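Local coordinates for protein eEF1A lysine and N-terminal methyltransferase (Homo sapiens, PDB 5WCJ) that methylates elongation factor 1-alpha at two sites, the C-terminal domain held in this chain acting on the N terminus of that factor, at residues Val72-Ser77 and Ile98-Asp103; Ala45-Gly50 and Asp119-Asp124; Leu56-His61 and Asp92-His97. One frame throughout, in Å; residues are numbered along the deposited sequence. Where two conformers were deposited one is given.

Interaction 1 (Val72-Ser77 and Ile98-Asp103); sequences VEIDPS and IADGLD. With SAH (S-adenosyl-L-homocysteine), chain F.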
loop_
_atom_site.group_PDB
_atom_site.type_symbol
_atom_site.label_atom_id
_atom_site.label_comp_id
_atom_site.label_asym_id
_atom_site.label_seq_id
_atom_site.Cartn_x
_atom_site.Cartn_y
_atom_site.Cartn_z
ATOM N N VAL A 72 -1.010 -6.711 -7.004
ATOM C CA VAL A 72 -0.698 -6.764 -8.428
ATOM C C VAL A 72 0.807 -6.933 -8.603
ATOM O O VAL A 72 1.584 -6.209 -8.015
ATOM C CB VAL A 72 -1.207 -5.502 -9.138
ATOM C CG1 VAL A 72 -0.939 -5.589 -10.631
ATOM C CG2 VAL A 72 -2.680 -5.310 -8.841
ATOM N N GLU A 73 1.224 -7.928 -9.372
ATOM C CA GLU A 73 2.618 -8.273 -9.512
ATOM C C GLU A 73 2.893 -8.585 -10.987
ATOM O O GLU A 73 2.179 -9.381 -11.582
ATOM C CB GLU A 73 2.947 -9.501 -8.637
ATOM C CG GLU A 73 4.304 -10.145 -8.867
ATOM C CD GLU A 73 5.457 -9.165 -8.794
ATOM O OE1 GLU A 73 5.510 -8.353 -7.822
ATOM O OE2 GLU A 73 6.347 -9.203 -9.690
ATOM N N ILE A 74 3.926 -7.975 -11.542
ATOM C CA ILE A 74 4.196 -8.118 -13.002
ATOM C C ILE A 74 4.846 -9.462 -13.369
ATOM O O ILE A 74 4.623 -9.960 -14.472
ATOM C CB ILE A 74 5.050 -6.951 -13.526
ATOM C CG1 ILE A 74 4.923 -6.818 -15.046
ATOM C CG2 ILE A 74 6.496 -7.044 -13.106
ATOM C CD1 ILE A 74 5.634 -5.566 -15.552
ATOM N N ASP A 75 5.599 -10.054 -12.433
ATOM C CA ASP A 75 6.479 -11.204 -12.689
ATOM C C ASP A 75 5.889 -12.451 -12.031
ATOM O O ASP A 75 5.911 -12.553 -10.790
ATOM C CB ASP A 75 7.869 -10.899 -12.146
ATOM C CG ASP A 75 8.904 -12.001 -12.429
ATOM O OD1 ASP A 75 8.565 -13.068 -12.984
ATOM O OD2 ASP A 75 10.078 -11.789 -12.046
ATOM N N PRO A 76 5.363 -13.397 -12.823
ATOM C CA PRO A 76 4.761 -14.612 -12.220
ATOM C C PRO A 76 5.748 -15.429 -11.374
ATOM O O PRO A 76 5.307 -16.161 -10.494
ATOM C CB PRO A 76 4.282 -15.433 -13.438
ATOM C CG PRO A 76 5.145 -14.964 -14.544
ATOM C CD PRO A 76 5.447 -13.511 -14.296
ATOM N N SER A 77 7.047 -15.320 -11.653
ATOM C CA SER A 77 8.096 -16.003 -10.889
ATOM C C SER A 77 8.182 -15.515 -9.456
ATOM O O SER A 77 8.561 -16.278 -8.567
ATOM C CB SER A 77 9.480 -15.800 -11.524
ATOM O OG SER A 77 9.558 -16.501 -12.742
ATOM N N ILE A 98 -1.564 -11.150 -11.852
ATOM C CA ILE A 98 -0.316 -11.044 -12.584
ATOM C C ILE A 98 -0.559 -10.066 -13.725
ATOM O O ILE A 98 -1.276 -10.382 -14.657
ATOM C CB ILE A 98 0.208 -12.404 -13.087
ATOM C CG1 ILE A 98 0.447 -13.355 -11.902
ATOM C CG2 ILE A 98 1.517 -12.224 -13.854
ATOM C CD1 ILE A 98 1.431 -12.828 -10.850
ATOM N N ALA A 99 0.030 -8.879 -13.595
ATOM C CA ALA A 99 -0.200 -7.755 -14.499
ATOM C C ALA A 99 0.787 -6.644 -14.183
ATOM O O ALA A 99 1.350 -6.560 -13.063
ATOM C CB ALA A 99 -1.630 -7.246 -14.367
ATOM N N ASP A 100 1.020 -5.790 -15.173
ATOM C CA ASP A 100 1.695 -4.520 -14.948
ATOM C C ASP A 100 0.713 -3.684 -14.141
ATOM O O ASP A 100 -0.438 -3.547 -14.532
ATOM C CB ASP A 100 1.969 -3.868 -16.312
ATOM C CG ASP A 100 2.794 -2.601 -16.232
ATOM O OD1 ASP A 100 2.850 -1.883 -15.180
ATOM O OD2 ASP A 100 3.385 -2.287 -17.295
ATOM N N GLY A 101 1.136 -3.139 -13.001
ATOM C CA GLY A 101 0.247 -2.273 -12.198
ATOM C C GLY A 101 -0.345 -1.075 -12.976
ATOM O O GLY A 101 -1.437 -0.634 -12.682
ATOM N N LEU A 102 0.399 -0.548 -13.938
ATOM C CA LEU A 102 -0.091 0.564 -14.783
ATOM C C LEU A 102 -1.336 0.158 -15.571
ATOM O O LEU A 102 -2.394 0.811 -15.468
ATOM C CB LEU A 102 1.005 1.048 -15.704
ATOM C CG LEU A 102 2.193 1.705 -15.032
ATOM C CD1 LEU A 102 3.345 1.685 -15.986
ATOM C CD2 LEU A 102 1.887 3.097 -14.487
ATOM N N ASP A 103 -1.242 -1.000 -16.224
ATOM C CA ASP A 103 -2.370 -1.566 -16.981
ATOM C C ASP A 103 -3.526 -1.905 -16.068
ATOM O O ASP A 103 -4.669 -1.583 -16.360
ATOM C CB ASP A 103 -1.949 -2.840 -17.736
ATOM C CG ASP A 103 -0.861 -2.600 -18.761
ATOM O OD1 ASP A 103 -0.829 -1.512 -19.382
ATOM O OD2 ASP A 103 -0.023 -3.527 -18.969
HETATM C CG SAH F . 9.411 -5.042 -3.436
HETATM S SD SAH F . 10.169 -5.827 -4.886
HETATM C "C5'" SAH F . 9.471 -4.902 -6.279
HETATM C "C4'" SAH F . 8.344 -5.715 -6.882
HETATM O "O4'" SAH F . 7.701 -4.921 -7.908
HETATM C "C3'" SAH F . 8.822 -7.008 -7.568
HETATM O "O3'" SAH F . 8.001 -8.100 -7.168
HETATM C "C2'" SAH F . 8.639 -6.693 -9.057
HETATM O "O2'" SAH F . 8.349 -7.801 -9.903
HETATM C "C1'" SAH F . 7.413 -5.795 -8.976
HETATM N N9 SAH F . 7.159 -4.976 -10.158
HETATM C C8 SAH F . 8.086 -4.333 -10.940
HETATM N N7 SAH F . 7.563 -3.601 -11.894
HETATM C C5 SAH F . 6.200 -3.773 -11.729
HETATM C C6 SAH F . 5.089 -3.248 -12.410
HETATM N N6 SAH F . 5.186 -2.382 -13.452
HETATM N N1 SAH F . 3.863 -3.632 -11.999
HETATM C C2 SAH F . 3.759 -4.494 -10.974
HETATM N N3 SAH F . 4.734 -5.040 -10.241
HETATM C C4 SAH F . 5.938 -4.631 -10.668
#
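Ile74 lies between residues 98-103 and the adenine of S-adenosyl-L-homocysteine. Its CB is 3.7 Å from Ala99 O. CG1 stands anti to the backbone N (chi1 -160°) and runs toward the backbone of Asp100. Ile74 CG2 touches the adenine, 3.5 Å from its C4. The tip, Ile74 CD1, lies 4.1 Å from Asp100 CB and also reaches the adenine near N6. One parallel bridge pairs Glu73 with Ile98, where Ala99 N donates to Glu73 O at 3.0 Å. The Glu73 side chain bends away from residues 98-103 to the ribose. There Glu73 OE1 accepts from the hydroxyl O3' at 2.6 Å and OE2 from O2' at a very short 2.5 Å. The carboxylate is fixed further by Asp75 N on OE2 and by Leu51 N on OE1. An alanine at Glu73 would probably leave both ribose hydroxyls and these two N-H groups without their acceptor. The adenine is read by the other segment. Its N6 donates to Asp100 OD1 at 2.9 Å, and Gly101 N donates to its N1 at 2.9 Å and 178°. Asp100 OD1 also caps helix 101-109 by accepting from Leu102 N. An acidic residue at the end of the second strand, gripping both ribose hydroxyls, is a hallmark of the cofactor site in Rossmann-like methyltransferases.

Interaction 2 (Ala45-Gly50 and Asp119-Asp124); sequences ALLVVG and DVIMFD. With SAH (S-adenosyl-L-homocysteine), chain F.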
loop_
_atom_site.group_PDB
_atom_site.type_symbol
_atom_site.label_atom_id
_atom_site.label_comp_id
_atom_site.label_asym_id
_atom_site.label_seq_id
_atom_site.Cartn_x
_atom_site.Cartn_y
_atom_site.Cartn_z
ATOM N N ALA A 45 -10.112 -2.135 2.601
ATOM C CA ALA A 45 -9.778 -2.557 1.248
ATOM C C ALA A 45 -8.412 -1.959 0.849
ATOM O O ALA A 45 -8.246 -0.728 0.864
ATOM C CB ALA A 45 -10.859 -2.106 0.295
ATOM N N LEU A 46 -7.466 -2.818 0.484
ATOM C CA LEU A 46 -6.108 -2.394 0.176
ATOM C C LEU A 46 -5.629 -2.967 -1.152
ATOM O O LEU A 46 -5.724 -4.179 -1.392
ATOM C CB LEU A 46 -5.152 -2.811 1.304
ATOM C CG LEU A 46 -3.669 -2.935 0.934
ATOM C CD1 LEU A 46 -3.016 -1.571 0.939
ATOM C CD2 LEU A 46 -2.915 -3.853 1.890
ATOM N N LEU A 47 -5.077 -2.091 -1.999
ATOM C CA LEU A 47 -4.464 -2.480 -3.253
ATOM C C LEU A 47 -2.958 -2.327 -3.041
ATOM O O LEU A 47 -2.498 -1.270 -2.595
ATOM C CB LEU A 47 -4.913 -1.535 -4.376
ATOM C CG LEU A 47 -4.226 -1.711 -5.737
ATOM C CD1 LEU A 47 -4.520 -3.079 -6.334
ATOM C CD2 LEU A 47 -4.717 -0.628 -6.664
ATOM N N VAL A 48 -2.204 -3.360 -3.349
ATOM C CA VAL A 48 -0.749 -3.311 -3.230
ATOM C C VAL A 48 -0.134 -3.654 -4.572
ATOM O O VAL A 48 -0.427 -4.703 -5.125
ATOM C CB VAL A 48 -0.202 -4.287 -2.148
ATOM C CG1 VAL A 48 1.316 -4.118 -2.024
ATOM C CG2 VAL A 48 -0.899 -4.078 -0.837
ATOM N N VAL A 49 0.714 -2.770 -5.095
ATOM C CA VAL A 49 1.409 -3.025 -6.349
ATOM C C VAL A 49 2.840 -3.323 -6.022
ATOM O O VAL A 49 3.528 -2.482 -5.406
ATOM C CB VAL A 49 1.350 -1.819 -7.298
ATOM C CG1 VAL A 49 1.994 -2.183 -8.620
ATOM C CG2 VAL A 49 -0.097 -1.370 -7.456
ATOM N N GLY A 50 3.274 -4.513 -6.439
ATOM C CA GLY A 50 4.601 -5.009 -6.202
ATOM C C GLY A 50 4.564 -6.010 -5.059
ATOM O O GLY A 50 4.301 -5.626 -3.930
ATOM N N ASP A 119 -9.486 1.811 0.345
ATOM C CA ASP A 119 -9.105 2.645 1.477
ATOM C C ASP A 119 -7.595 3.010 1.432
ATOM O O ASP A 119 -7.194 4.089 1.855
ATOM C CB ASP A 119 -9.424 1.937 2.789
ATOM C CG ASP A 119 -10.912 1.605 2.927
ATOM O OD1 ASP A 119 -11.713 2.545 2.979
ATOM O OD2 ASP A 119 -11.257 0.408 2.941
ATOM N N VAL A 120 -6.782 2.085 0.961
ATOM C CA VAL A 120 -5.353 2.258 0.950
ATOM C C VAL A 120 -4.817 1.717 -0.368
ATOM O O VAL A 120 -5.163 0.623 -0.777
ATOM C CB VAL A 120 -4.657 1.488 2.105
ATOM C CG1 VAL A 120 -3.144 1.705 2.062
ATOM C CG2 VAL A 120 -5.197 1.886 3.461
ATOM N N ILE A 121 -3.935 2.474 -1.000
ATOM C CA ILE A 121 -3.209 2.003 -2.159
ATOM C C ILE A 121 -1.720 2.136 -1.854
ATOM O O ILE A 121 -1.249 3.226 -1.531
ATOM C CB ILE A 121 -3.590 2.779 -3.443
ATOM C CG1 ILE A 121 -5.081 2.598 -3.778
ATOM C CG2 ILE A 121 -2.719 2.359 -4.607
ATOM C CD1 ILE A 121 -5.545 3.492 -4.914
ATOM N N MET A 122 -0.993 1.029 -1.965
ATOM C CA MET A 122 0.446 1.002 -1.702
ATOM C C MET A 122 1.199 0.693 -2.973
ATOM O O MET A 122 0.898 -0.316 -3.642
ATOM C CB MET A 122 0.785 -0.040 -0.629
ATOM C CG MET A 122 0.299 0.300 0.759
ATOM S SD MET A 122 0.838 -0.980 1.937
ATOM C CE MET A 122 0.258 -0.269 3.469
ATOM N N PHE A 123 2.212 1.516 -3.275
ATOM C CA PHE A 123 3.168 1.216 -4.353
ATOM C C PHE A 123 4.483 0.817 -3.737
ATOM O O PHE A 123 5.145 1.648 -3.095
ATOM C CB PHE A 123 3.389 2.436 -5.253
ATOM C CG PHE A 123 2.258 2.751 -6.211
ATOM C CD1 PHE A 123 1.065 2.035 -6.235
ATOM C CD2 PHE A 123 2.399 3.822 -7.100
ATOM C CE1 PHE A 123 0.061 2.351 -7.113
ATOM C CE2 PHE A 123 1.382 4.128 -7.985
ATOM C CZ PHE A 123 0.213 3.418 -7.966
ATOM N N ASP A 124 4.856 -0.451 -3.943
ATOM C CA ASP A 124 6.131 -1.017 -3.519
ATOM C C ASP A 124 6.759 -1.625 -4.752
ATOM O O ASP A 124 7.082 -2.816 -4.793
ATOM C CB ASP A 124 5.870 -2.079 -2.427
ATOM C CG ASP A 124 7.110 -2.509 -1.666
ATOM O OD1 ASP A 124 8.103 -1.761 -1.649
ATOM O OD2 ASP A 124 7.067 -3.634 -1.057
HETATM C CG SAH F . 9.411 -5.042 -3.436
HETATM S SD SAH F . 10.169 -5.827 -4.886
HETATM C "C5'" SAH F . 9.471 -4.902 -6.279
HETATM C "C4'" SAH F . 8.344 -5.715 -6.882
HETATM O "O4'" SAH F . 7.701 -4.921 -7.908
HETATM C "C3'" SAH F . 8.822 -7.008 -7.568
HETATM O "O3'" SAH F . 8.001 -8.100 -7.168
HETATM C "C2'" SAH F . 8.639 -6.693 -9.057
HETATM O "O2'" SAH F . 8.349 -7.801 -9.903
HETATM C "C1'" SAH F . 7.413 -5.795 -8.976
HETATM N N9 SAH F . 7.159 -4.976 -10.158
HETATM C C8 SAH F . 8.086 -4.333 -10.940
HETATM N N7 SAH F . 7.563 -3.601 -11.894
HETATM C C5 SAH F . 6.200 -3.773 -11.729
HETATM C C6 SAH F . 5.089 -3.248 -12.410
HETATM N N6 SAH F . 5.186 -2.382 -13.452
HETATM N N1 SAH F . 3.863 -3.632 -11.999
HETATM C C2 SAH F . 3.759 -4.494 -10.974
HETATM N N3 SAH F . 4.734 -5.040 -10.241
HETATM C C4 SAH F . 5.938 -4.631 -10.668
HETATM O O HOH W 1 4.953 -5.513 -1.332
#
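The Phe123 ring lies beside Val49, both side chains pointing the same way. Val49 CG2 meets the ring obliquely, 3.7 Å from Phe123 CE1. The rings of Phe141 and Phe160 pack on Phe123 edge-to-face. Asp119 OD2 accepts from Ala45 N on its anti lone pair, at 2.8 Å and 178°. The carboxylate of Asp124 has partners on both oxygens. Asp124 OD2 accepts from His23 and from a water at 2.8 Å; OD1 is hydrogen-bonded to His22 and Asn163. The same water donates to Gly50 O at 2.7 Å and so ties the ends of the two segments together.

Between these ends the strands run parallel, with axes 12° apart. From Val120 to Asp124 the backbone bonds follow the parallel pattern; Met122 N donates to Leu47 O at 2.8 Å. Leu47, Val49, Ile121 and Phe123 lie on one face of the sheet. Leu46, Val48, Val120 and Met122 lie on the other, where Leu46 and Met122 reach helix 55-63.

At the C-terminal ends the pair meets the cofactor. Val49 CG1, anti to the backbone N (chi1 -176°), is 3.7 Å from adenine C2 of S-adenosyl-L-homocysteine, and Gly50 CA is 3.5 Å from the ribose O4'. A CB on Gly50 would clash with Asp124 O, and the backbone angles here also call for glycine. Asp124 O is buried without a conventional hydrogen-bond partner; it lies 3.5 Å from the ligand CG. Two neighbouring parallel strands at the centre of the sheet, the first followed at its C-terminal end by a glycine beside the cofactor ribose, are characteristic of the Rossmann-like methyltransferase fold.

Interaction 3 (Leu56-His61 and Asp92-His97); sequences LPLFVH and DRMKVH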
loop_
_atom_site.group_PDB
_atom_site.type_symbol
_atom_site.label_atom_id
_atom_site.label_comp_id
_atom_site.label_asym_id
_atom_site.label_seq_id
_atom_site.Cartn_x
_atom_site.Cartn_y
_atom_site.Cartn_z
ATOM N N LEU A 56 4.928 -7.874 2.858
ATOM C CA LEU A 56 4.074 -6.703 3.154
ATOM C C LEU A 56 2.584 -7.067 3.135
ATOM O O LEU A 56 1.897 -6.879 4.127
ATOM C CB LEU A 56 4.400 -5.507 2.232
ATOM C CG LEU A 56 3.465 -4.295 2.305
ATOM C CD1 LEU A 56 3.529 -3.695 3.692
ATOM C CD2 LEU A 56 3.820 -3.235 1.243
ATOM N N PRO A 57 2.071 -7.609 2.014
ATOM C CA PRO A 57 0.663 -7.999 2.048
ATOM C C PRO A 57 0.382 -9.145 3.049
ATOM O O PRO A 57 -0.703 -9.208 3.635
ATOM C CB PRO A 57 0.384 -8.443 0.596
ATOM C CG PRO A 57 1.718 -8.715 -0.011
ATOM C CD PRO A 57 2.675 -7.821 0.679
ATOM N N LEU A 58 1.346 -10.037 3.247
ATOM C CA LEU A 58 1.165 -11.130 4.236
ATOM C C LEU A 58 1.044 -10.598 5.657
ATOM O O LEU A 58 0.214 -11.108 6.457
ATOM C CB LEU A 58 2.287 -12.142 4.168
ATOM C CG LEU A 58 2.108 -13.438 4.959
ATOM C CD1 LEU A 58 0.825 -14.145 4.556
ATOM C CD2 LEU A 58 3.322 -14.323 4.714
ATOM N N PHE A 59 1.812 -9.559 5.959
ATOM C CA PHE A 59 1.729 -8.930 7.282
ATOM C C PHE A 59 0.345 -8.330 7.507
ATOM O O PHE A 59 -0.262 -8.533 8.566
ATOM C CB PHE A 59 2.785 -7.855 7.478
ATOM C CG PHE A 59 2.760 -7.230 8.850
ATOM C CD1 PHE A 59 1.889 -6.174 9.150
ATOM C CD2 PHE A 59 3.611 -7.698 9.846
ATOM C CE1 PHE A 59 1.875 -5.590 10.424
ATOM C CE2 PHE A 59 3.603 -7.114 11.111
ATOM C CZ PHE A 59 2.735 -6.066 11.399
ATOM N N VAL A 60 -0.168 -7.610 6.516
ATOM C CA VAL A 60 -1.467 -6.946 6.658
ATOM C C VAL A 60 -2.557 -8.022 6.777
ATOM O O VAL A 60 -3.426 -7.933 7.636
ATOM C CB VAL A 60 -1.734 -5.975 5.482
ATOM C CG1 VAL A 60 -3.143 -5.418 5.511
ATOM C CG2 VAL A 60 -0.696 -4.840 5.514
ATOM N N HIS A 61 -2.504 -9.029 5.916
ATOM C CA HIS A 61 -3.477 -10.131 5.942
ATOM C C HIS A 61 -3.513 -10.775 7.315
ATOM O O HIS A 61 -4.577 -10.994 7.865
ATOM C CB HIS A 61 -3.107 -11.179 4.901
ATOM C CG HIS A 61 -3.947 -12.413 4.953
ATOM N ND1 HIS A 61 -5.178 -12.500 4.337
ATOM C CD2 HIS A 61 -3.725 -13.620 5.529
ATOM C CE1 HIS A 61 -5.681 -13.709 4.534
ATOM N NE2 HIS A 61 -4.820 -14.407 5.258
ATOM N N ASP A 92 -9.874 -15.928 -0.000
ATOM C CA ASP A 92 -10.997 -15.006 -0.234
ATOM C C ASP A 92 -10.671 -13.527 0.057
ATOM O O ASP A 92 -11.173 -12.645 -0.620
ATOM C CB ASP A 92 -12.211 -15.423 0.611
ATOM N N ARG A 93 -9.807 -13.287 1.037
ATOM C CA ARG A 93 -9.349 -11.945 1.418
ATOM C C ARG A 93 -8.012 -11.488 0.808
ATOM O O ARG A 93 -7.571 -10.393 1.123
ATOM C CB ARG A 93 -9.127 -11.891 2.937
ATOM C CG ARG A 93 -10.339 -12.171 3.788
ATOM C CD ARG A 93 -10.100 -11.749 5.232
ATOM N NE ARG A 93 -9.018 -12.470 5.929
ATOM C CZ ARG A 93 -7.889 -11.940 6.423
ATOM N NH1 ARG A 93 -7.574 -10.641 6.291
ATOM N NH2 ARG A 93 -7.044 -12.728 7.074
ATOM N N MET A 94 -7.314 -12.338 0.074
ATOM C CA MET A 94 -6.066 -11.905 -0.587
ATOM C C MET A 94 -5.930 -12.544 -1.938
ATOM O O MET A 94 -5.776 -13.776 -2.047
ATOM C CB MET A 94 -4.828 -12.203 0.244
ATOM C CG MET A 94 -3.554 -11.593 -0.388
ATOM S SD MET A 94 -2.421 -11.075 0.882
ATOM C CE MET A 94 -2.181 -12.568 1.829
ATOM N N LYS A 95 -6.010 -11.711 -2.974
ATOM C CA LYS A 95 -5.936 -12.156 -4.354
ATOM C C LYS A 95 -4.733 -11.494 -5.017
ATOM O O LYS A 95 -4.505 -10.299 -4.820
ATOM C CB LYS A 95 -7.182 -11.720 -5.124
ATOM C CG LYS A 95 -8.505 -12.285 -4.629
ATOM C CD LYS A 95 -8.618 -13.775 -4.896
ATOM C CE LYS A 95 -9.921 -14.334 -4.341
ATOM N NZ LYS A 95 -9.804 -15.803 -4.190
ATOM N N VAL A 96 -4.013 -12.255 -5.828
ATOM C CA VAL A 96 -2.882 -11.742 -6.585
ATOM C C VAL A 96 -3.242 -11.775 -8.063
ATOM O O VAL A 96 -3.758 -12.770 -8.568
ATOM C CB VAL A 96 -1.584 -12.501 -6.304
ATOM C CG1 VAL A 96 -0.426 -11.948 -7.147
ATOM C CG2 VAL A 96 -1.217 -12.376 -4.833
ATOM N N HIS A 97 -3.009 -10.656 -8.728
ATOM C CA HIS A 97 -3.218 -10.534 -10.167
ATOM C C HIS A 97 -1.856 -10.350 -10.828
ATOM O O HIS A 97 -1.068 -9.491 -10.410
ATOM C CB HIS A 97 -4.115 -9.354 -10.434
ATOM C CG HIS A 97 -5.439 -9.434 -9.744
ATOM N ND1 HIS A 97 -5.634 -8.994 -8.447
ATOM C CD2 HIS A 97 -6.635 -9.914 -10.161
ATOM C CE1 HIS A 97 -6.896 -9.199 -8.103
ATOM N NE2 HIS A 97 -7.521 -9.763 -9.121
HETATM O O HOH W 2 -6.188 -9.869 3.460
#
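The His61 ring lies flat against the guanidinium of Arg93, with planes only 7° apart and centres separated by 3.8 Å. Arg93 NH2 sits over one ring face, offset toward the rim, and is 3.0 Å from His61 CE1. Arg93 NH2 also donates to His61 O at 3.1 Å. This oxygen lies in the guanidinium plane, but the donor stands above the carbonyl plane. Arg93 NH1 makes a weak hydrogen bond to His61 O and a further hydrogen bond to Ser67 O. These bonds probably hold the guanidinium flat; the charge of Arg93 would probably disfavour a second charge on the imidazole. A water at the ring edge bridges His61 ND1, at 3.0 Å, to Arg93 O.

Met94 packs beside the stack. Its chain turns about the CB-CG and CG-SD bonds; the second turn (chi3 56°) puts Met94 CE 3.5 Å from His61 CB. Met94 SD packs on Pro57 CB at 3.9 Å.

Helix segment 56-61 and strand segment 94-97 run nearly antiparallel, at 161°, with axes 10.6 Å apart at closest approach. Helix 55-63 thus packs against the outermost strand 94-98 and its neighbour 67-73, whose Ile69 touches both Val60 and Met94.

How the interactions relate
After two N-terminal helices the chain enters the sheet at strand 44-49, passes through helix 55-63 and returns as strand 67-73. Helix 76-85 then leads to strand 94-98, and helix 101-109 to strand 118-123. Interaction 2 closes the longest loop, from 45-50 to 119-124, and the other two nest inside it. Interactions 1 and 3 cross, since 72-77 falls between 56-61 and 92-97, while 92-97 falls between 72-77 and 98-103. Strand 67-73 joins all three: Val72 is hydrogen-bonded to Val48 and Gly50 of interaction 2, and Glu73 N to His97 O of interaction 3. Interactions 1 and 2 meet at the cofactor; interaction 3 joins a helix to the sheet edge.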